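Local coordinates for TetR-like transcriptional regulator (Rhodococcus, PDB 3F1B), which probably binds cis-regulatory DNA through a predicted helix-turn-helix motif and regulates transcription, as members of the TetR family generally do, at residues A[161-165]-A[186-190]; A[134-138]-A[158-162]. All blocks are in the same frame, centred on the assembly; numbering follows the deposited sequence.

Contact 1 of 2, residues A[161-165]-A[186-190]; sequences LVGAG and LESLA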
ATOM      1  N   LEU A 161      -1.938   1.584  13.032  1.00 37.56           N
ATOM      2  CA  LEU A 161      -3.295   0.991  12.970  1.00 40.08           C
ATOM      3  C   LEU A 161      -3.901   1.054  11.550  1.00 41.75           C
ATOM      4  O   LEU A 161      -4.604   0.134  11.094  1.00 43.41           O
ATOM      5  CB  LEU A 161      -4.226   1.760  13.914  1.00 40.44           C
ATOM      6  CG  LEU A 161      -5.475   1.138  14.619  1.00 46.31           C
ATOM      7  CD1 LEU A 161      -6.696   2.048  14.668  1.00 45.48           C
ATOM      8  CD2 LEU A 161      -5.924  -0.332  14.189  1.00 44.73           C
ATOM      9  N   VAL A 162      -3.647   2.137  10.820  1.00 41.50           N
ATOM     10  CA  VAL A 162      -4.210   2.256   9.467  1.00 41.75           C
ATOM     11  C   VAL A 162      -3.477   1.346   8.487  1.00 41.90           C
ATOM     12  O   VAL A 162      -4.101   0.687   7.616  1.00 42.71           O
ATOM     13  CB  VAL A 162      -4.188   3.721   8.964  1.00 42.13           C
ATOM     14  CG1 VAL A 162      -4.494   3.812   7.434  1.00 42.58           C
ATOM     15  CG2 VAL A 162      -5.229   4.544   9.773  1.00 42.59           C
ATOM     16  N   GLY A 163      -2.153   1.312   8.635  1.00 39.81           N
ATOM     17  CA  GLY A 163      -1.350   0.424   7.861  1.00 39.13           C
ATOM     18  C   GLY A 163      -1.748  -1.002   8.131  1.00 38.56           C
ATOM     19  O   GLY A 163      -1.825  -1.789   7.216  1.00 38.82           O
ATOM     20  N   ALA A 164      -1.973  -1.341   9.397  1.00 38.79           N
ATOM     21  CA  ALA A 164      -2.402  -2.696   9.759  1.00 39.24           C
ATOM     22  C   ALA A 164      -3.789  -3.038   9.158  1.00 38.93           C
ATOM     23  O   ALA A 164      -3.970  -4.098   8.622  1.00 39.19           O
ATOM     24  CB  ALA A 164      -2.391  -2.872  11.299  1.00 37.81           C
ATOM     25  N   GLY A 165      -4.713  -2.089   9.221  1.00 40.48           N
ATOM     26  CA  GLY A 165      -6.044  -2.200   8.667  1.00 41.61           C
ATOM     27  C   GLY A 165      -6.030  -2.390   7.173  1.00 42.55           C
ATOM     28  O   GLY A 165      -6.861  -3.160   6.623  1.00 42.78           O
ATOM     29  N   LEU A 186      -7.629  -5.684  15.104  1.00 47.02           N
ATOM     30  CA  LEU A 186      -7.372  -4.271  14.960  1.00 48.29           C
ATOM     31  C   LEU A 186      -7.820  -3.465  16.172  1.00 49.43           C
ATOM     32  O   LEU A 186      -7.200  -2.447  16.485  1.00 49.51           O
ATOM     33  CB  LEU A 186      -8.064  -3.765  13.701  1.00 47.29           C
ATOM     34  CG  LEU A 186      -7.294  -3.722  12.354  1.00 48.56           C
ATOM     35  CD1 LEU A 186      -5.826  -4.212  12.306  1.00 44.51           C
ATOM     36  CD2 LEU A 186      -8.137  -4.258  11.183  1.00 48.85           C
ATOM     37  N   GLU A 187      -8.892  -3.887  16.849  1.00 50.27           N
ATOM     38  CA  GLU A 187      -9.313  -3.136  18.019  1.00 52.88           C
ATOM     39  C   GLU A 187      -8.242  -3.238  19.095  1.00 53.87           C
ATOM     40  O   GLU A 187      -7.935  -2.249  19.767  1.00 53.97           O
ATOM     41  CB  GLU A 187     -10.638  -3.629  18.617  1.00 52.36           C
ATOM     42  CG  GLU A 187     -11.868  -3.370  17.787  1.00 54.60           C
ATOM     43  CD  GLU A 187     -13.076  -4.105  18.336  1.00 57.11           C
ATOM     44  OE1 GLU A 187     -13.734  -4.867  17.560  1.00 58.59           O
ATOM     45  OE2 GLU A 187     -13.355  -3.926  19.555  1.00 56.88           O
ATOM     46  N   SER A 188      -7.689  -4.432  19.290  1.00 54.77           N
ATOM     47  CA  SER A 188      -6.760  -4.574  20.416  1.00 56.61           C
ATOM     48  C   SER A 188      -5.332  -4.085  20.090  1.00 57.05           C
ATOM     49  O   SER A 188      -4.625  -3.587  20.949  1.00 57.04           O
ATOM     50  CB  SER A 188      -6.775  -5.994  20.972  1.00 56.37           C
ATOM     51  OG  SER A 188      -6.185  -6.892  20.056  1.00 57.49           O
ATOM     52  N   LEU A 189      -4.919  -4.214  18.844  1.00 57.84           N
ATOM     53  CA  LEU A 189      -3.716  -3.540  18.404  1.00 59.44           C
ATOM     54  C   LEU A 189      -3.793  -2.053  18.770  1.00 60.39           C
ATOM     55  O   LEU A 189      -2.808  -1.456  19.173  1.00 61.03           O
ATOM     56  CB  LEU A 189      -3.604  -3.712  16.906  1.00 59.21           C
ATOM     57  CG  LEU A 189      -2.493  -3.087  16.085  1.00 60.48           C
ATOM     58  CD1 LEU A 189      -2.499  -3.800  14.755  1.00 61.70           C
ATOM     59  CD2 LEU A 189      -2.635  -1.569  15.892  1.00 61.44           C
ATOM     60  N   ALA A 190      -4.982  -1.469  18.648  1.00 61.53           N
ATOM     61  CA  ALA A 190      -5.183  -0.043  18.838  1.00 61.68           C
ATOM     62  C   ALA A 190      -5.183   0.318  20.319  1.00 62.34           C
ATOM     63  O   ALA A 190      -4.568   1.310  20.711  1.00 61.42           O
ATOM     64  CB  ALA A 190      -6.473   0.393  18.204  1.00 61.51           C
TER
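Two helices that run nearly antiparallel can be joined by a few leucines set against small residues, and this pair is a clear case. The axes of the short segments come within 10.2 Å at an angle of 162°. Leu161 loses the most surface, 78 of the 261 Å² buried in total. Its CA-to-CB bond points sideways, yet the end of the side chain turns in, so that CD2 sits 3.4 Å from the carbonyl O of Leu186 and 3.9 Å from CD2 of Leu189, while Leu161 CG rests 3.8 Å from Ala190 CB. Leu186 answers from the partner helix with 61 Å². Its CD1 lies 3.8 Å from Ala164 CB, and its CD2 reaches 3.9 Å from Gly165 CA. Leu189, third in buried area, places CD1 3.6 Å from Ala164 CB, so the alanine is touched by both leucines. The side chains that meet are all apolar, and the closest approach, Leu161 on the Leu186 carbonyl, is van der Waals packing. Helix 87-104 covers a further side, with Leu95 against Leu186, and Leu189 meets Leu189 of the second subunit. Both segments belong to the all-helical C-terminal domain of a TetR-type regulator, and their antiparallel helices 153-173 and 179-196 contribute to a dimer interface of the kind by which TetR proteins commonly pair.

Contact 2 of 2, residues A[134-138]-A[158-162]; sequences IELTA and AIALV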
ATOM      1  N   ILE A 134      -5.921   8.808   8.682  1.00 49.79           N
ATOM      2  CA  ILE A 134      -4.914   8.731   9.776  1.00 48.73           C
ATOM      3  C   ILE A 134      -5.088   9.816  10.875  1.00 49.25           C
ATOM      4  O   ILE A 134      -5.030   9.520  12.073  1.00 50.30           O
ATOM      5  CB  ILE A 134      -3.474   8.726   9.193  1.00 48.35           C
ATOM      6  CG1 ILE A 134      -3.207   7.411   8.492  1.00 46.18           C
ATOM      7  CG2 ILE A 134      -2.408   8.984  10.310  1.00 48.66           C
ATOM      8  CD1 ILE A 134      -2.067   7.486   7.459  1.00 47.68           C
ATOM      9  N   GLU A 135      -5.298  11.067  10.454  1.00 49.64           N
ATOM     10  CA  GLU A 135      -5.646  12.188  11.310  1.00 49.80           C
ATOM     11  C   GLU A 135      -6.938  11.985  12.101  1.00 50.10           C
ATOM     12  O   GLU A 135      -7.022  12.332  13.262  1.00 50.43           O
ATOM     13  CB  GLU A 135      -5.782  13.433  10.421  1.00 50.28           C
ATOM     14  CG  GLU A 135      -6.400  14.658  11.104  1.00 49.84           C
ATOM     15  CD  GLU A 135      -6.470  15.922  10.192  1.00 52.81           C
ATOM     16  OE1 GLU A 135      -6.278  17.039  10.720  1.00 53.41           O
ATOM     17  OE2 GLU A 135      -6.734  15.817   8.967  1.00 52.50           O
ATOM     18  N   LEU A 136      -7.968  11.451  11.464  1.00 51.19           N
ATOM     19  CA  LEU A 136      -9.195  11.145  12.183  1.00 52.23           C
ATOM     20  C   LEU A 136      -8.943  10.080  13.259  1.00 53.05           C
ATOM     21  O   LEU A 136      -9.503  10.146  14.344  1.00 54.13           O
ATOM     22  CB  LEU A 136     -10.284  10.658  11.222  1.00 52.15           C
ATOM     23  CG  LEU A 136     -11.001  11.798  10.477  1.00 53.69           C
ATOM     24  CD1 LEU A 136     -11.654  11.359   9.135  1.00 48.54           C
ATOM     25  CD2 LEU A 136     -11.973  12.662  11.372  1.00 50.51           C
ATOM     26  N   THR A 137      -8.077   9.113  12.965  1.00 52.85           N
ATOM     27  CA  THR A 137      -7.827   8.021  13.876  1.00 52.28           C
ATOM     28  C   THR A 137      -7.033   8.470  15.083  1.00 53.15           C
ATOM     29  O   THR A 137      -7.266   7.979  16.195  1.00 53.99           O
ATOM     30  CB  THR A 137      -7.042   6.924  13.131  1.00 51.81           C
ATOM     31  OG1 THR A 137      -7.850   6.493  12.054  1.00 51.39           O
ATOM     32  CG2 THR A 137      -6.728   5.739  14.005  1.00 50.41           C
ATOM     33  N   ALA A 138      -6.041   9.328  14.861  1.00 53.35           N
ATOM     34  CA  ALA A 138      -5.251   9.864  15.973  1.00 53.80           C
ATOM     35  C   ALA A 138      -6.107  10.656  16.926  1.00 54.37           C
ATOM     36  O   ALA A 138      -5.909  10.558  18.135  1.00 55.06           O
ATOM     37  CB  ALA A 138      -4.147  10.744  15.464  1.00 53.54           C
ATOM     38  N   ALA A 158      -1.803   5.878  15.243  1.00 35.91           N
ATOM     39  CA  ALA A 158      -2.773   5.963  14.143  1.00 35.57           C
ATOM     40  C   ALA A 158      -2.253   5.419  12.866  1.00 35.00           C
ATOM     41  O   ALA A 158      -2.964   4.739  12.147  1.00 36.26           O
ATOM     42  CB  ALA A 158      -3.287   7.390  13.922  1.00 35.57           C
ATOM     43  N   ILE A 159      -1.020   5.752  12.545  1.00 34.63           N
ATOM     44  CA  ILE A 159      -0.453   5.365  11.265  1.00 32.96           C
ATOM     45  C   ILE A 159      -0.269   3.867  11.266  1.00 33.83           C
ATOM     46  O   ILE A 159      -0.592   3.209  10.280  1.00 33.04           O
ATOM     47  CB  ILE A 159       0.933   6.032  11.068  1.00 33.23           C
ATOM     48  CG1 ILE A 159       0.781   7.562  10.907  1.00 31.69           C
ATOM     49  CG2 ILE A 159       1.657   5.449   9.854  1.00 28.92           C
ATOM     50  CD1 ILE A 159       2.035   8.435  11.451  1.00 31.30           C
ATOM     51  N   ALA A 160       0.296   3.321  12.352  1.00 34.05           N
ATOM     52  CA  ALA A 160       0.462   1.873  12.448  1.00 34.25           C
ATOM     53  C   ALA A 160      -0.885   1.114  12.336  1.00 36.24           C
ATOM     54  O   ALA A 160      -0.935   0.084  11.653  1.00 36.26           O
ATOM     55  CB  ALA A 160       1.109   1.531  13.731  1.00 33.09           C
ATOM     56  N   LEU A 161      -1.938   1.584  13.032  1.00 37.56           N
ATOM     57  CA  LEU A 161      -3.295   0.991  12.970  1.00 40.08           C
ATOM     58  C   LEU A 161      -3.901   1.054  11.550  1.00 41.75           C
ATOM     59  O   LEU A 161      -4.604   0.134  11.094  1.00 43.41           O
ATOM     60  CB  LEU A 161      -4.226   1.760  13.914  1.00 40.44           C
ATOM     61  CG  LEU A 161      -5.475   1.138  14.619  1.00 46.31           C
ATOM     62  CD1 LEU A 161      -6.696   2.048  14.668  1.00 45.48           C
ATOM     63  CD2 LEU A 161      -5.924  -0.332  14.189  1.00 44.73           C
ATOM     64  N   VAL A 162      -3.647   2.137  10.820  1.00 41.50           N
ATOM     65  CA  VAL A 162      -4.210   2.256   9.467  1.00 41.75           C
ATOM     66  C   VAL A 162      -3.477   1.346   8.487  1.00 41.90           C
ATOM     67  O   VAL A 162      -4.101   0.687   7.616  1.00 42.71           O
ATOM     68  CB  VAL A 162      -4.188   3.721   8.964  1.00 42.13           C
ATOM     69  CG1 VAL A 162      -4.494   3.812   7.434  1.00 42.58           C
ATOM     70  CG2 VAL A 162      -5.229   4.544   9.773  1.00 42.59           C
TER
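Small residues at a crossing let two helices come close; here Ala138 and Ala158 face each other there, their CA atoms only 5.0 Å apart. The axes of the short segments approach to 8.8 Å at a steep 119°. Apolar contacts between side chains do most of the work. Ala158 CB lies 3.8 Å from Ala138 CB and 4.0 Å from Ile134 CG2. Ile134, with 83 Å² covered, spreads over the partner helix: its CG2 touches Ile159 CG1 at 3.5 Å and its CG1 meets Val162 CG2 at 3.7 Å. The methyl CG2 of Thr137 joins this packing, 3.8 Å from both Ala158 CB and Leu161 CD1. A second group sets side chain against backbone, since the Ala158 methyl presses on the first helix, with CB 3.3 Å from Ile134 O and 3.5 Å from Ala138 N, which are hydrogen-bonded to each other (Ala138 N to Ile134 O, 3.0 Å). The polar end of Thr137 is tied within its own helix: OG1 is hydrogen-bonded to the carbonyl O of Leu133, one turn back, and also lies 4.0 Å from Val162 CG2. Helix 126-143 thus crosses helix 153-173 obliquely; Leu161 also touches helix 179-196, and Arg171 of the second subunit packs on Ile134 and Ile159.

A single helix can serve two neighbours by sharing out its faces, and helix 153-173 does so here. The centres of contact 1 and contact 2 are about 8 Å apart, and their segments overlap at Leu161 and Val162. Leu161 takes part in both, though far more of it is covered by 186-190 than by 134-138; Val162 packs only in contact 2 and points away from 186-190. The segment axes are 10.2 Å apart at 162° in contact 1, against 8.8 Å at 119° in contact 2. Both contacts also touch the second subunit and lie in the C-terminal, TetR-type helical part of the chain, far in sequence from the predicted helix-turn-helix (residues 36-55).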